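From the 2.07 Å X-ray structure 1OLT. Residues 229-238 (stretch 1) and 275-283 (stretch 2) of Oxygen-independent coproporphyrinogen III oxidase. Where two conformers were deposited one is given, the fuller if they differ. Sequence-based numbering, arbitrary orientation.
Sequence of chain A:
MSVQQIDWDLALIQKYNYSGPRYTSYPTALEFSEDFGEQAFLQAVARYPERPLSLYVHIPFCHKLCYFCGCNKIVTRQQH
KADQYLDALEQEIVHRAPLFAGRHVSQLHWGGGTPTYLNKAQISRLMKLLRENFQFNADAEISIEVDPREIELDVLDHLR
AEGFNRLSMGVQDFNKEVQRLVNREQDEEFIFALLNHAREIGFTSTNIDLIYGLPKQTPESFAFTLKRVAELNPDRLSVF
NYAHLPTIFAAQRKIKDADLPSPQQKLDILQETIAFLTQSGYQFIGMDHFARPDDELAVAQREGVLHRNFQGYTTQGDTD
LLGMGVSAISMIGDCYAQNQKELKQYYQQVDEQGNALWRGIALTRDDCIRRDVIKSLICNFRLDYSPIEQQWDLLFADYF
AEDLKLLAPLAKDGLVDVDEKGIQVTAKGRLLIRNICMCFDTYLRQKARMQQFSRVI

Stretch 1 (229-238) VAELNPDRLS
Stretch 2 275-283: AFLTQSGYQ

This is a small, mostly apolar contact, 331 Å² summed over both sides, centred on Tyr282, whose ring packs against Leu237 while its hydroxyl bonds to backbone. Stretch 1 ends a helix at Leu232, turns through Asn233 (phi/psi 54/61), Pro234 (-70/159) and Asp235 (-75/-30), and becomes a strand at Arg236. Stretch 2 is helical through Gln279 and closes in a Schellman motif: Gly281 (92/17) takes a positive phi that would jam a CB against the preceding carbonyl, while Tyr282 N bonds Leu277 O (2.9 Å) and Gly281 N bonds Thr278 O (3.0 Å). In register, Ala230 CA lies 6.9 Å from Ser280 CA, and Arg236 CA 7.8 Å from Tyr282 CA.

Tyr282 (chi1 -62°, chi2 -80°) points toward stretch 1. Its OH donates to Pro234 O at 2.6 Å, a carbonyl near the ring plane, so a buried phenol is satisfied. Leu237 (m, chi2 91°) sets CD1 3.5 Å from the centroid of the Tyr282 ring, 9° off the normal, a CH-pi contact; its CD2 meets Leu277 CD2 (Leu277 m,t) at 4.0 Å.

At the helix ends, the methyl of Ala230, CB, meets the Phe276 ring (t, chi2 80°) at CZ, 4.0 Å, an apolar contact. Ser280 (m), just past the helix, turns its OG back to Phe276 O in the last helical turn, 2.8 Å, satisfying its hydroxyl within its own stretch.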

# COMPACT_ATOMS: atom_id res chain seq x y z
N VAL A 229 -18.22 8.52 -8.90
CA VAL A 229 -16.75 8.53 -8.91
C VAL A 229 -16.25 9.09 -10.24
O VAL A 229 -15.31 9.84 -10.25
CB VAL A 229 -16.11 7.16 -8.65
CG1 VAL A 229 -14.58 7.22 -8.88
CG2 VAL A 229 -16.44 6.64 -7.24
N ALA A 230 -16.92 8.82 -11.34
CA ALA A 230 -16.44 9.36 -12.61
C ALA A 230 -16.62 10.92 -12.70
O ALA A 230 -15.76 11.61 -13.22
CB ALA A 230 -17.08 8.68 -13.79
N GLU A 231 -17.73 11.42 -12.15
CA GLU A 231 -17.95 12.86 -12.02
C GLU A 231 -16.91 13.51 -11.02
O GLU A 231 -16.57 14.65 -11.18
CB GLU A 231 -19.41 13.14 -11.60
CG GLU A 231 -20.48 12.45 -12.50
CD GLU A 231 -21.90 12.41 -11.86
OE1 GLU A 231 -22.03 12.17 -10.65
OE2 GLU A 231 -22.89 12.63 -12.57
N LEU A 232 -16.41 12.75 -10.05
CA LEU A 232 -15.41 13.26 -9.09
C LEU A 232 -14.04 13.37 -9.70
O LEU A 232 -13.24 14.25 -9.34
CB LEU A 232 -15.40 12.31 -7.89
CG LEU A 232 -14.49 12.52 -6.74
CD1 LEU A 232 -14.98 13.79 -6.01
CD2 LEU A 232 -14.52 11.26 -5.84
N ASN A 233 -13.78 12.49 -10.67
CA ASN A 233 -12.54 12.52 -11.47
C ASN A 233 -11.23 12.50 -10.67
O ASN A 233 -10.42 13.42 -10.80
CB ASN A 233 -12.61 13.73 -12.40
CG ASN A 233 -11.46 13.81 -13.37
OD1 ASN A 233 -10.92 12.79 -13.77
ND2 ASN A 233 -11.13 15.02 -13.80
N PRO A 234 -10.99 11.47 -9.87
CA PRO A 234 -9.72 11.29 -9.21
C PRO A 234 -8.67 10.95 -10.23
O PRO A 234 -9.02 10.47 -11.31
CB PRO A 234 -9.94 10.08 -8.27
CG PRO A 234 -11.01 9.32 -8.87
CD PRO A 234 -11.90 10.33 -9.62
N ASP A 235 -7.41 11.18 -9.90
CA ASP A 235 -6.31 10.79 -10.75
C ASP A 235 -6.05 9.27 -10.72
O ASP A 235 -5.64 8.69 -11.73
CB ASP A 235 -5.03 11.53 -10.38
CG ASP A 235 -5.19 13.03 -10.50
OD1 ASP A 235 -5.74 13.48 -11.54
OD2 ASP A 235 -4.83 13.80 -9.60
N ARG A 236 -6.36 8.64 -9.59
CA ARG A 236 -6.04 7.24 -9.37
C ARG A 236 -7.12 6.68 -8.46
O ARG A 236 -7.70 7.41 -7.64
CB ARG A 236 -4.69 7.03 -8.66
CG ARG A 236 -3.45 7.35 -9.38
CD ARG A 236 -2.18 7.36 -8.43
NE ARG A 236 -0.96 7.63 -9.20
CZ ARG A 236 0.27 7.84 -8.70
NH1 ARG A 236 0.51 7.75 -7.40
NH2 ARG A 236 1.27 8.09 -9.53
N LEU A 237 -7.35 5.37 -8.58
CA LEU A 237 -8.33 4.66 -7.75
C LEU A 237 -7.71 3.37 -7.24
O LEU A 237 -6.95 2.67 -7.94
CB LEU A 237 -9.59 4.28 -8.50
CG LEU A 237 -10.45 5.35 -9.10
CD1 LEU A 237 -10.06 5.62 -10.50
CD2 LEU A 237 -11.89 4.94 -9.11
N SER A 238 -8.04 3.05 -6.02
CA SER A 238 -7.72 1.78 -5.44
C SER A 238 -9.03 1.15 -5.04
O SER A 238 -9.73 1.70 -4.21
CB SER A 238 -6.78 1.98 -4.27
OG SER A 238 -5.63 2.71 -4.65
N ALA A 275 -14.38 -2.77 -16.59
CA ALA A 275 -14.89 -2.20 -17.82
C ALA A 275 -15.25 -0.71 -17.75
O ALA A 275 -14.99 0.05 -18.70
CB ALA A 275 -16.10 -3.02 -18.38
N PHE A 276 -15.90 -0.30 -16.69
CA PHE A 276 -16.35 1.04 -16.58
C PHE A 276 -15.17 2.03 -16.34
O PHE A 276 -15.15 3.15 -16.92
CB PHE A 276 -17.35 1.19 -15.46
CG PHE A 276 -17.83 2.60 -15.28
CD1 PHE A 276 -18.82 3.11 -16.13
CD2 PHE A 276 -17.28 3.42 -14.32
CE1 PHE A 276 -19.26 4.44 -15.97
CE2 PHE A 276 -17.73 4.75 -14.15
CZ PHE A 276 -18.72 5.24 -14.98
N LEU A 277 -14.21 1.64 -15.52
CA LEU A 277 -13.04 2.44 -15.33
C LEU A 277 -12.22 2.58 -16.67
O LEU A 277 -11.72 3.65 -16.97
CB LEU A 277 -12.23 1.94 -14.12
CG LEU A 277 -12.98 2.17 -12.82
CD1 LEU A 277 -12.15 1.64 -11.61
CD2 LEU A 277 -13.29 3.69 -12.62
N THR A 278 -12.14 1.52 -17.46
CA THR A 278 -11.48 1.57 -18.74
C THR A 278 -12.17 2.58 -19.73
O THR A 278 -11.53 3.51 -20.30
CB THR A 278 -11.52 0.18 -19.38
OG1 THR A 278 -10.70 -0.69 -18.64
CG2 THR A 278 -10.92 0.18 -20.86
N GLN A 279 -13.50 2.43 -19.81
CA GLN A 279 -14.34 3.38 -20.51
C GLN A 279 -14.12 4.86 -20.01
O GLN A 279 -14.19 5.78 -20.84
CB GLN A 279 -15.79 3.00 -20.35
CG GLN A 279 -16.81 3.93 -21.02
CD GLN A 279 -18.32 3.57 -20.74
OE1 GLN A 279 -18.94 4.07 -19.78
NE2 GLN A 279 -18.88 2.73 -21.62
N SER A 280 -13.83 5.03 -18.70
CA SER A 280 -13.63 6.34 -18.08
C SER A 280 -12.20 6.91 -18.19
O SER A 280 -11.92 7.97 -17.64
CB SER A 280 -14.04 6.32 -16.62
OG SER A 280 -15.40 5.95 -16.55
N GLY A 281 -11.31 6.17 -18.89
CA GLY A 281 -9.95 6.60 -19.14
C GLY A 281 -8.96 6.16 -18.10
O GLY A 281 -7.91 6.71 -18.03
N TYR A 282 -9.30 5.18 -17.28
CA TYR A 282 -8.30 4.65 -16.33
C TYR A 282 -7.68 3.29 -16.82
O TYR A 282 -8.39 2.37 -17.25
CB TYR A 282 -8.90 4.48 -14.97
CG TYR A 282 -9.40 5.75 -14.32
CD1 TYR A 282 -8.52 6.62 -13.70
CD2 TYR A 282 -10.76 6.10 -14.41
CE1 TYR A 282 -9.00 7.82 -13.12
CE2 TYR A 282 -11.25 7.25 -13.83
CZ TYR A 282 -10.37 8.13 -13.19
OH TYR A 282 -10.89 9.26 -12.60
N GLN A 283 -6.36 3.19 -16.83
CA GLN A 283 -5.67 1.90 -17.05
C GLN A 283 -5.70 1.05 -15.76
O GLN A 283 -5.38 1.57 -14.66
CB GLN A 283 -4.22 2.19 -17.42
CG GLN A 283 -3.56 1.19 -18.33
CD GLN A 283 -2.12 1.61 -18.67
OE1 GLN A 283 -1.88 2.74 -19.12
NE2 GLN A 283 -1.17 0.72 -18.41